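Local structure of protein-glutamine gamma-glutamyltransferase (Pagrus major, 1G0D) at residues A[247-250]-A[254-257]; A[607-610]-A[614-617]; A[618-623]-A[645-650]; A[662-667]-A[672-677]. The protein is a calcium-dependent acyltransferase that probably cross-links proteins by joining peptide-bound glutamine to lysine or other primary amines. All blocks are in the same frame, centred on the assembly; numbering follows the deposited sequence.

Contact 1: residues A[247-250]-A[254-257]; sequences YRWT and PILQ
I255 lies against one face of the W249 indole. Its CG1 is 3.7 Å from the centroid of the six-membered ring and only 5° off the ring normal. This is a CH-pi contact in the papain-like catalytic core of the transglutaminase, where a loop meets the start of helix 253-261. CG1 is almost equally far from all six ring carbons, so the methylene is centred rather than slipped to the rim. The chain then runs on along the same face. I255 CD1 comes over the bond shared by the two rings, 4.0 Å from W249 CD2. P254 adds a smaller contact, with its CB 4.3 Å from W249 CZ3; it approaches obliquely.

The first torsions set up this meeting. W249 CG sits opposite the carbonyl carbon (chi1 -42°), which turns the indole toward the helix. I255 CG1 takes the corresponding place on its own residue (chi1 -70°) and so carries the ethyl branch over the ring.

The next shell holds both side chains. Each also touches V274 of helix 272-286, the helix that begins with the catalytic C272. I255 further touches V278 on that helix. V244 and V231 add apolar contacts from loops, to W249 and I255 respectively. The one polar atom of the indole is also held: W249 NE1 donates a hydrogen bond to Y269 O.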
loop_
_atom_site.group_PDB
_atom_site.type_symbol
_atom_site.label_atom_id
_atom_site.label_comp_id
_atom_site.label_asym_id
_atom_site.label_seq_id
_atom_site.Cartn_x
_atom_site.Cartn_y
_atom_site.Cartn_z
ATOM N N TYR A 247 1.348 -13.366 0.612
ATOM C CA TYR A 247 0.804 -13.297 1.965
ATOM C C TYR A 247 1.861 -13.475 3.073
ATOM O O TYR A 247 1.551 -13.379 4.268
ATOM C CB TYR A 247 -0.315 -14.334 2.107
ATOM C CG TYR A 247 0.221 -15.716 2.277
ATOM C CD1 TYR A 247 0.452 -16.528 1.173
ATOM C CD2 TYR A 247 0.579 -16.193 3.537
ATOM C CE1 TYR A 247 1.042 -17.787 1.312
ATOM C CE2 TYR A 247 1.169 -17.444 3.693
ATOM C CZ TYR A 247 1.404 -18.241 2.572
ATOM O OH TYR A 247 2.002 -19.480 2.718
ATOM N N ARG A 248 3.107 -13.707 2.663
ATOM C CA ARG A 248 4.214 -13.912 3.590
ATOM C C ARG A 248 4.842 -12.624 4.120
ATOM O O ARG A 248 5.260 -12.557 5.257
ATOM C CB ARG A 248 5.342 -14.712 2.903
ATOM C CG ARG A 248 5.160 -16.226 2.831
ATOM C CD ARG A 248 5.643 -16.916 4.080
ATOM N NE ARG A 248 6.801 -17.777 3.847
ATOM C CZ ARG A 248 7.752 -17.977 4.756
ATOM N NH1 ARG A 248 8.767 -18.770 4.472
ATOM N NH2 ARG A 248 7.702 -17.364 5.948
ATOM N N TRP A 249 4.945 -11.610 3.283
ATOM C CA TRP A 249 5.610 -10.403 3.703
ATOM C C TRP A 249 4.952 -9.601 4.798
ATOM O O TRP A 249 3.743 -9.389 4.794
ATOM C CB TRP A 249 5.840 -9.486 2.513
ATOM C CG TRP A 249 6.299 -10.142 1.230
ATOM C CD1 TRP A 249 5.530 -10.339 0.128
ATOM C CD2 TRP A 249 7.647 -10.467 0.837
ATOM N NE1 TRP A 249 6.299 -10.747 -0.924
ATOM C CE2 TRP A 249 7.605 -10.839 -0.531
ATOM C CE3 TRP A 249 8.883 -10.478 1.498
ATOM C CZ2 TRP A 249 8.756 -11.216 -1.267
ATOM C CZ3 TRP A 249 10.035 -10.849 0.765
ATOM C CH2 TRP A 249 9.954 -11.211 -0.608
ATOM N N THR A 250 5.776 -9.133 5.733
ATOM C CA THR A 250 5.293 -8.297 6.833
ATOM C C THR A 250 5.844 -6.876 6.708
ATOM O O THR A 250 5.614 -6.038 7.574
ATOM C CB THR A 250 5.709 -8.865 8.183
ATOM O OG1 THR A 250 7.021 -9.446 8.097
ATOM C CG2 THR A 250 4.722 -9.922 8.588
ATOM N N PRO A 254 12.443 -5.788 2.901
ATOM C CA PRO A 254 13.057 -7.001 2.332
ATOM C C PRO A 254 12.862 -7.158 0.830
ATOM O O PRO A 254 13.703 -7.712 0.137
ATOM C CB PRO A 254 12.418 -8.133 3.131
ATOM C CG PRO A 254 11.900 -7.483 4.380
ATOM C CD PRO A 254 11.418 -6.138 3.896
ATOM N N ILE A 255 11.744 -6.662 0.327
ATOM C CA ILE A 255 11.459 -6.704 -1.099
ATOM C C ILE A 255 12.411 -5.737 -1.818
ATOM O O ILE A 255 12.991 -6.077 -2.849
ATOM C CB ILE A 255 10.028 -6.241 -1.374
ATOM C CG1 ILE A 255 9.046 -7.277 -0.862
ATOM C CG2 ILE A 255 9.859 -5.954 -2.813
ATOM C CD1 ILE A 255 7.673 -6.716 -0.658
ATOM N N LEU A 256 12.551 -4.523 -1.275
ATOM C CA LEU A 256 13.434 -3.514 -1.864
ATOM C C LEU A 256 14.913 -3.918 -1.804
ATOM O O LEU A 256 15.634 -3.786 -2.790
ATOM C CB LEU A 256 13.228 -2.149 -1.191
ATOM C CG LEU A 256 11.847 -1.474 -1.329
ATOM C CD1 LEU A 256 11.778 -0.199 -0.474
ATOM C CD2 LEU A 256 11.593 -1.108 -2.774
ATOM N N GLN A 257 15.382 -4.437 -0.676
ATOM C CA GLN A 257 16.787 -4.815 -0.631
ATOM C C GLN A 257 17.042 -5.956 -1.625
ATOM O O GLN A 257 18.081 -5.987 -2.287
ATOM C CB GLN A 257 17.217 -5.218 0.791
ATOM C CG GLN A 257 17.042 -4.145 1.886
ATOM C CD GLN A 257 18.055 -2.957 1.821
ATOM O OE1 GLN A 257 18.827 -2.818 0.864
ATOM N NE2 GLN A 257 18.041 -2.098 2.854
#

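Contact 2: residues A[607-610]-A[614-617]; sequences FTNP and PLKG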
loop_
_atom_site.group_PDB
_atom_site.type_symbol
_atom_site.label_atom_id
_atom_site.label_comp_id
_atom_site.label_asym_id
_atom_site.label_seq_id
_atom_site.Cartn_x
_atom_site.Cartn_y
_atom_site.Cartn_z
ATOM N N PHE A 607 2.534 -20.469 19.597
ATOM C CA PHE A 607 1.134 -20.726 19.231
ATOM C C PHE A 607 0.818 -22.212 19.345
ATOM O O PHE A 607 1.685 -23.017 19.648
ATOM C CB PHE A 607 0.793 -20.158 17.817
ATOM C CG PHE A 607 1.039 -21.109 16.658
ATOM C CD1 PHE A 607 -0.023 -21.784 16.060
ATOM C CD2 PHE A 607 2.315 -21.257 16.108
ATOM C CE1 PHE A 607 0.175 -22.587 14.935
ATOM C CE2 PHE A 607 2.527 -22.057 14.983
ATOM C CZ PHE A 607 1.443 -22.724 14.396
ATOM N N THR A 608 -0.444 -22.562 19.147
ATOM C CA THR A 608 -0.868 -23.949 19.223
ATOM C C THR A 608 -1.473 -24.406 17.911
ATOM O O THR A 608 -2.404 -23.804 17.419
ATOM C CB THR A 608 -1.932 -24.155 20.327
ATOM O OG1 THR A 608 -1.326 -24.029 21.619
ATOM C CG2 THR A 608 -2.538 -25.534 20.220
ATOM N N ASN A 609 -0.934 -25.473 17.349
ATOM C CA ASN A 609 -1.454 -26.039 16.115
ATOM C C ASN A 609 -2.969 -26.311 16.230
ATOM O O ASN A 609 -3.391 -27.142 17.017
ATOM C CB ASN A 609 -0.722 -27.342 15.849
ATOM C CG ASN A 609 -1.106 -27.968 14.547
ATOM O OD1 ASN A 609 -1.939 -27.437 13.818
ATOM N ND2 ASN A 609 -0.497 -29.114 14.240
ATOM N N PRO A 610 -3.805 -25.588 15.469
ATOM C CA PRO A 610 -5.258 -25.809 15.533
ATOM C C PRO A 610 -5.655 -26.939 14.558
ATOM O O PRO A 610 -6.821 -27.348 14.459
ATOM C CB PRO A 610 -5.831 -24.473 15.083
ATOM C CG PRO A 610 -4.874 -24.046 14.040
ATOM C CD PRO A 610 -3.484 -24.522 14.508
ATOM N N PRO A 614 0.095 -32.710 11.473
ATOM C CA PRO A 614 1.343 -32.079 11.900
ATOM C C PRO A 614 1.691 -31.050 10.798
ATOM O O PRO A 614 1.330 -31.260 9.641
ATOM C CB PRO A 614 2.330 -33.246 11.914
ATOM C CG PRO A 614 1.869 -34.091 10.757
ATOM C CD PRO A 614 0.339 -34.022 10.841
ATOM N N LEU A 615 2.354 -29.943 11.140
ATOM C CA LEU A 615 2.758 -28.966 10.123
ATOM C C LEU A 615 4.255 -29.052 10.095
ATOM O O LEU A 615 4.908 -29.127 11.125
ATOM C CB LEU A 615 2.365 -27.539 10.498
ATOM C CG LEU A 615 1.542 -27.280 11.768
ATOM C CD1 LEU A 615 1.620 -25.822 12.095
ATOM C CD2 LEU A 615 0.112 -27.678 11.547
ATOM N N LYS A 616 4.825 -29.087 8.923
ATOM C CA LYS A 616 6.255 -29.146 8.908
ATOM C C LYS A 616 6.713 -28.058 7.998
ATOM O O LYS A 616 5.936 -27.533 7.205
ATOM C CB LYS A 616 6.761 -30.515 8.448
ATOM C CG LYS A 616 5.897 -31.223 7.423
ATOM C CD LYS A 616 6.607 -32.488 6.913
ATOM C CE LYS A 616 5.621 -33.643 6.617
ATOM N NZ LYS A 616 4.830 -34.098 7.825
ATOM N N GLY A 617 7.988 -27.732 8.110
ATOM C CA GLY A 617 8.551 -26.648 7.332
ATOM C C GLY A 617 8.285 -25.336 8.050
ATOM O O GLY A 617 8.388 -24.268 7.430
#
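N609 turns its CG anti to the backbone N (chi1 -176°), which swings the amide toward L615. The far end of the F607 ring reaches the same leucine. L615 comes from the opposite direction with chi1 at -4°, so its CG nearly eclipses the backbone N. That is a strained torsion as modelled. It places one methyl at each partner.

L615 CD1 meets the F607 ring at its edge, near the ring plane, 3.9 Å from F607 CZ. The other methyl straddles the fork of the amide. It is 3.1 Å from N609 OD1 and the same distance from N609 ND2. The approach is oblique, neither within the amide plane nor squarely above it. These separations are short, and their exact values are doubtful beside the unusual leucine torsion. P614 takes a smaller share, with its CA 4.2 Å from N609 ND2.

The methyl does not take the polar work of the amide. N609 OD1 accepts from L611 N, two residues on, which makes an Asx turn. N609 ND2 donates to V613 O and A640 O. The amide is thus gripped at both ends and its rotation is fixed. F607 also meets the F665 ring, with the two planes at about 60°.

The arrangement closes the turn that links strand 601-608 to the short strand 615-616. It tucks a leucine into the end of the beta sandwich of the C-terminal Ig-like domain.

Contact 3: residues A[618-623]-A[645-650]; sequences GVFTLE and VSVKLS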
loop_
_atom_site.group_PDB
_atom_site.type_symbol
_atom_site.label_atom_id
_atom_site.label_comp_id
_atom_site.label_asym_id
_atom_site.label_seq_id
_atom_site.Cartn_x
_atom_site.Cartn_y
_atom_site.Cartn_z
ATOM N N GLY A 618 7.950 -25.434 9.347
ATOM C CA GLY A 618 7.643 -24.275 10.170
ATOM C C GLY A 618 8.776 -23.282 10.229
ATOM O O GLY A 618 9.856 -23.631 10.674
ATOM N N VAL A 619 8.530 -22.065 9.735
ATOM C CA VAL A 619 9.502 -20.956 9.740
ATOM C C VAL A 619 8.843 -19.737 10.358
ATOM O O VAL A 619 7.715 -19.389 9.974
ATOM C CB VAL A 619 9.845 -20.374 8.387
ATOM C CG1 VAL A 619 11.301 -20.246 8.276
ATOM C CG2 VAL A 619 9.177 -21.105 7.286
ATOM N N PHE A 620 9.552 -19.071 11.263
ATOM C CA PHE A 620 9.053 -17.850 11.868
ATOM C C PHE A 620 9.974 -16.801 11.233
ATOM O O PHE A 620 11.172 -17.055 11.086
ATOM C CB PHE A 620 9.273 -17.879 13.380
ATOM C CG PHE A 620 8.289 -18.723 14.133
ATOM C CD1 PHE A 620 7.059 -18.211 14.503
ATOM C CD2 PHE A 620 8.589 -20.035 14.465
ATOM C CE1 PHE A 620 6.127 -19.004 15.205
ATOM C CE2 PHE A 620 7.676 -20.835 15.160
ATOM C CZ PHE A 620 6.447 -20.319 15.525
ATOM N N THR A 621 9.432 -15.658 10.816
ATOM C CA THR A 621 10.259 -14.578 10.249
ATOM C C THR A 621 9.963 -13.357 11.084
ATOM O O THR A 621 8.796 -13.017 11.251
ATOM C CB THR A 621 9.877 -14.239 8.823
ATOM O OG1 THR A 621 9.770 -15.449 8.057
ATOM C CG2 THR A 621 10.905 -13.290 8.220
ATOM N N LEU A 622 10.991 -12.693 11.613
ATOM C CA LEU A 622 10.763 -11.529 12.470
ATOM C C LEU A 622 11.375 -10.246 11.934
ATOM O O LEU A 622 12.462 -10.261 11.374
ATOM C CB LEU A 622 11.344 -11.755 13.868
ATOM C CG LEU A 622 11.169 -12.948 14.808
ATOM C CD1 LEU A 622 10.559 -12.458 16.097
ATOM C CD2 LEU A 622 10.323 -14.000 14.214
ATOM N N GLU A 623 10.680 -9.125 12.101
ATOM C CA GLU A 623 11.221 -7.853 11.656
ATOM C C GLU A 623 10.533 -6.681 12.335
ATOM O O GLU A 623 9.418 -6.807 12.843
ATOM C CB GLU A 623 11.071 -7.717 10.158
ATOM C CG GLU A 623 9.744 -7.162 9.782
ATOM C CD GLU A 623 9.713 -6.715 8.355
ATOM O OE1 GLU A 623 10.600 -5.929 7.955
ATOM O OE2 GLU A 623 8.803 -7.165 7.628
ATOM N N VAL A 645 3.778 -24.592 19.648
ATOM C CA VAL A 645 5.069 -24.244 19.053
ATOM C C VAL A 645 5.633 -23.084 19.818
ATOM O O VAL A 645 4.893 -22.206 20.250
ATOM C CB VAL A 645 4.913 -23.779 17.618
ATOM C CG1 VAL A 645 6.155 -24.084 16.845
ATOM C CG2 VAL A 645 3.737 -24.444 17.001
ATOM N N SER A 646 6.942 -23.055 19.995
ATOM C CA SER A 646 7.525 -21.950 20.744
ATOM C C SER A 646 8.977 -21.715 20.420
ATOM O O SER A 646 9.798 -22.586 20.689
ATOM C CB SER A 646 7.412 -22.203 22.251
ATOM O OG SER A 646 6.172 -22.821 22.584
ATOM N N VAL A 647 9.282 -20.545 19.840
ATOM C CA VAL A 647 10.663 -20.146 19.512
ATOM C C VAL A 647 10.979 -18.826 20.207
ATOM O O VAL A 647 10.137 -18.256 20.935
ATOM C CB VAL A 647 10.897 -19.848 18.027
ATOM C CG1 VAL A 647 11.349 -21.075 17.323
ATOM C CG2 VAL A 647 9.648 -19.256 17.405
ATOM N N LYS A 648 12.203 -18.350 19.967
ATOM C CA LYS A 648 12.657 -17.093 20.504
ATOM C C LYS A 648 13.891 -16.703 19.746
ATOM O O LYS A 648 14.579 -17.546 19.207
ATOM C CB LYS A 648 12.946 -17.209 21.986
ATOM C CG LYS A 648 13.640 -18.452 22.379
ATOM C CD LYS A 648 15.110 -18.209 22.450
ATOM C CE LYS A 648 15.723 -19.114 23.480
ATOM N NZ LYS A 648 14.907 -19.166 24.739
ATOM N N LEU A 649 14.163 -15.411 19.708
ATOM C CA LEU A 649 15.297 -14.856 18.973
ATOM C C LEU A 649 15.924 -13.774 19.862
ATOM O O LEU A 649 15.228 -13.143 20.651
ATOM C CB LEU A 649 14.765 -14.188 17.695
ATOM C CG LEU A 649 15.471 -14.153 16.326
ATOM C CD1 LEU A 649 14.843 -13.039 15.480
ATOM C CD2 LEU A 649 16.973 -13.930 16.458
ATOM N N SER A 650 17.224 -13.551 19.753
ATOM C CA SER A 650 17.838 -12.492 20.535
ATOM C C SER A 650 18.296 -11.453 19.563
ATOM O O SER A 650 18.700 -11.801 18.456
ATOM C CB SER A 650 19.046 -12.986 21.278
ATOM O OG SER A 650 18.841 -12.844 22.670
#
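V647 pushes one methyl onto a face of the F620 ring. CG2 lies 3.5 Å from the ring centroid, 22° off the normal, a CH-pi contact shifted toward the rim. Its nearest ring atom is F620 CD2, at 3.2 Å; so short a carbon-carbon distance is doubtful in detail, but the methyl presses on the face. V645 abuts the ring's edge, its CG1 in the ring plane and 4.0 Å from F620 CE2. The ring therefore fits into a corner made by two valines of one strand, one below it and one at its rim.

The setting is the interior of the C-terminal Ig-like beta sandwich. Strand 619-623 belongs to one sheet and strand 645-650 to the other. Their axes pass 9.3 Å apart at -36°, and no hydrogen bond joins them. F620 also touches V605 and meets the F665 ring. An alanine here would lose the ring and would probably leave a gap above V647 CG2 and beside V645, with F665 short of a neighbour.

Further along, L622 and L649 pass alongside one another, running opposite ways. L649 CD1 enters beside the branch point of L622, 3.7 Å from L622 CG and 4.1 Å from L622 CB.

Contact 4: residues A[662-667]-A[672-677]; sequences LVDFDS and DVKGVT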
loop_
_atom_site.group_PDB
_atom_site.type_symbol
_atom_site.label_atom_id
_atom_site.label_comp_id
_atom_site.label_asym_id
_atom_site.label_seq_id
_atom_site.Cartn_x
_atom_site.Cartn_y
_atom_site.Cartn_z
ATOM N N LEU A 662 7.037 -7.372 14.236
ATOM C CA LEU A 662 6.151 -8.145 13.357
ATOM C C LEU A 662 6.648 -9.577 13.121
ATOM O O LEU A 662 7.847 -9.836 12.979
ATOM C CB LEU A 662 5.991 -7.433 12.002
ATOM C CG LEU A 662 5.156 -6.159 11.891
ATOM C CD1 LEU A 662 5.627 -5.081 12.846
ATOM C CD2 LEU A 662 5.311 -5.650 10.501
ATOM N N VAL A 663 5.712 -10.516 13.106
ATOM C CA VAL A 663 6.062 -11.899 12.891
ATOM C C VAL A 663 5.066 -12.663 12.011
ATOM O O VAL A 663 3.833 -12.516 12.112
ATOM C CB VAL A 663 6.225 -12.626 14.251
ATOM C CG1 VAL A 663 6.642 -14.053 14.034
ATOM C CG2 VAL A 663 7.263 -11.914 15.085
ATOM N N ASP A 664 5.653 -13.466 11.129
ATOM C CA ASP A 664 4.943 -14.332 10.219
ATOM C C ASP A 664 5.340 -15.814 10.433
ATOM O O ASP A 664 6.495 -16.136 10.714
ATOM C CB ASP A 664 5.271 -13.923 8.789
ATOM C CG ASP A 664 4.784 -14.930 7.779
ATOM O OD1 ASP A 664 3.578 -14.896 7.428
ATOM O OD2 ASP A 664 5.604 -15.769 7.343
ATOM N N PHE A 665 4.369 -16.713 10.320
ATOM C CA PHE A 665 4.629 -18.157 10.426
ATOM C C PHE A 665 4.014 -18.919 9.252
ATOM O O PHE A 665 2.811 -18.784 8.960
ATOM C CB PHE A 665 4.082 -18.766 11.738
ATOM C CG PHE A 665 4.161 -20.289 11.787
ATOM C CD1 PHE A 665 5.331 -20.940 12.196
ATOM C CD2 PHE A 665 3.087 -21.073 11.361
ATOM C CE1 PHE A 665 5.424 -22.354 12.166
ATOM C CE2 PHE A 665 3.179 -22.471 11.333
ATOM C CZ PHE A 665 4.345 -23.108 11.732
ATOM N N ASP A 666 4.847 -19.709 8.575
ATOM C CA ASP A 666 4.368 -20.537 7.472
ATOM C C ASP A 666 4.764 -22.002 7.646
ATOM O O ASP A 666 5.816 -22.332 8.214
ATOM C CB ASP A 666 4.860 -20.041 6.107
ATOM C CG ASP A 666 4.056 -20.643 4.948
ATOM O OD1 ASP A 666 4.671 -20.973 3.912
ATOM O OD2 ASP A 666 2.813 -20.787 5.074
ATOM N N SER A 667 3.903 -22.875 7.139
ATOM C CA SER A 667 4.124 -24.297 7.248
ATOM C C SER A 667 3.390 -24.878 6.073
ATOM O O SER A 667 2.654 -24.149 5.405
ATOM C CB SER A 667 3.490 -24.799 8.535
ATOM O OG SER A 667 2.099 -24.532 8.494
ATOM N N ASP A 672 -0.303 -18.278 6.455
ATOM C CA ASP A 672 -0.912 -16.985 6.748
ATOM C C ASP A 672 -1.108 -16.840 8.264
ATOM O O ASP A 672 -2.213 -16.616 8.761
ATOM C CB ASP A 672 -2.254 -16.911 5.977
ATOM C CG ASP A 672 -2.685 -15.496 5.624
ATOM O OD1 ASP A 672 -3.908 -15.226 5.674
ATOM O OD2 ASP A 672 -1.826 -14.663 5.285
ATOM N N VAL A 673 -0.041 -17.005 9.026
ATOM C CA VAL A 673 -0.171 -16.857 10.468
ATOM C C VAL A 673 0.697 -15.684 10.984
ATOM O O VAL A 673 1.927 -15.711 10.863
ATOM C CB VAL A 673 0.216 -18.180 11.186
ATOM C CG1 VAL A 673 0.050 -18.017 12.677
ATOM C CG2 VAL A 673 -0.657 -19.318 10.672
ATOM N N LYS A 674 0.043 -14.673 11.579
ATOM C CA LYS A 674 0.730 -13.481 12.070
ATOM C C LYS A 674 0.616 -13.096 13.547
ATOM O O LYS A 674 -0.196 -13.627 14.330
ATOM C CB LYS A 674 0.303 -12.252 11.256
ATOM C CG LYS A 674 -0.238 -12.517 9.884
ATOM C CD LYS A 674 0.882 -12.983 9.025
ATOM C CE LYS A 674 0.660 -12.668 7.588
ATOM N NZ LYS A 674 1.966 -12.714 6.886
ATOM N N GLY A 675 1.445 -12.104 13.881
ATOM C CA GLY A 675 1.518 -11.540 15.220
ATOM C C GLY A 675 2.313 -10.237 15.191
ATOM O O GLY A 675 3.163 -10.067 14.291
ATOM N N VAL A 676 1.996 -9.326 16.132
ATOM C CA VAL A 676 2.651 -7.998 16.326
ATOM C C VAL A 676 2.630 -7.667 17.798
ATOM O O VAL A 676 1.679 -7.985 18.521
ATOM C CB VAL A 676 1.910 -6.738 15.753
ATOM C CG1 VAL A 676 2.854 -5.934 14.932
ATOM C CG2 VAL A 676 0.671 -7.107 15.021
ATOM N N THR A 677 3.651 -6.958 18.229
ATOM C CA THR A 677 3.700 -6.565 19.606
ATOM C C THR A 677 4.327 -5.203 19.535
ATOM O O THR A 677 5.025 -4.912 18.565
ATOM C CB THR A 677 4.598 -7.514 20.411
ATOM O OG1 THR A 677 4.395 -7.288 21.813
ATOM C CG2 THR A 677 6.083 -7.297 20.049
#
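D664 and K674 form a salt bridge across this antiparallel beta hairpin, with K674 NZ 2.8 Å from D664 OD1. The ammonium comes from the anti side of the carboxylate, 30° out of its plane. The lysine reaches there by a bend at its second torsion (chi2 -70°), which carries the chain back over the neighbouring strand. K674 NZ also donates to Y247 O. The other oxygen, D664 OD2, is taken by R248 NH2 in a second salt bridge. Both oxygens of this buried carboxylate thus have cationic partners. A methionine in place of K674 would probably leave D664 OD1 without its cation and Y247 O without this donor.

The backbone bonds differ in strength. F665 N donates to V673 O at 2.7 Å, and V663 N to G675 O at 2.8 Å. The return bonds, G675 N to V663 O and V673 N to F665 O, are weak, the latter at 3.4 Å. V663 O gains a further contact from K674 CA at 3.2 Å, and D664 CA similarly approaches V673 O.

Apolar pairs flank this ladder. L662 CD1 lies beside V676 CG1 at 3.6 Å, on the same sheet face as the salt bridge. On the other face V673 CB sits at the edge of the F665 ring.

Near the turn, D672 OD1 pairs with R171, and D666 OD2 with Y247 OH and K671. Strand 659-666 has strand 619-624 on its far side, while the salt-bridge face looks to strand 169-176 and the 247-250 loop.

In the fold
Contacts 2, 3 and 4 lie within one C-terminal Ig-like domain, and contact 1 belongs to the catalytic core that it meets. Strand 619-624 of contact 3 neighbours strand 659-666 of contact 4 in its sheet; the contact centres lie 9 Å apart, and E623 O meets L662 N at 2.8 Å. F607 O and V645 N, 2.6 Å apart, tie contacts 2 and 3. Across the domain boundary, T250 OG1 is 2.9 Å from E623 OE2. The W249 side chain is about 12 Å from that of catalytic C272. That of D672 is about 9 Å from Y515, important for catalysis, and about 8 Å from P581, a probable GTP-site residue. Contacts 2 and 3 lie away from these.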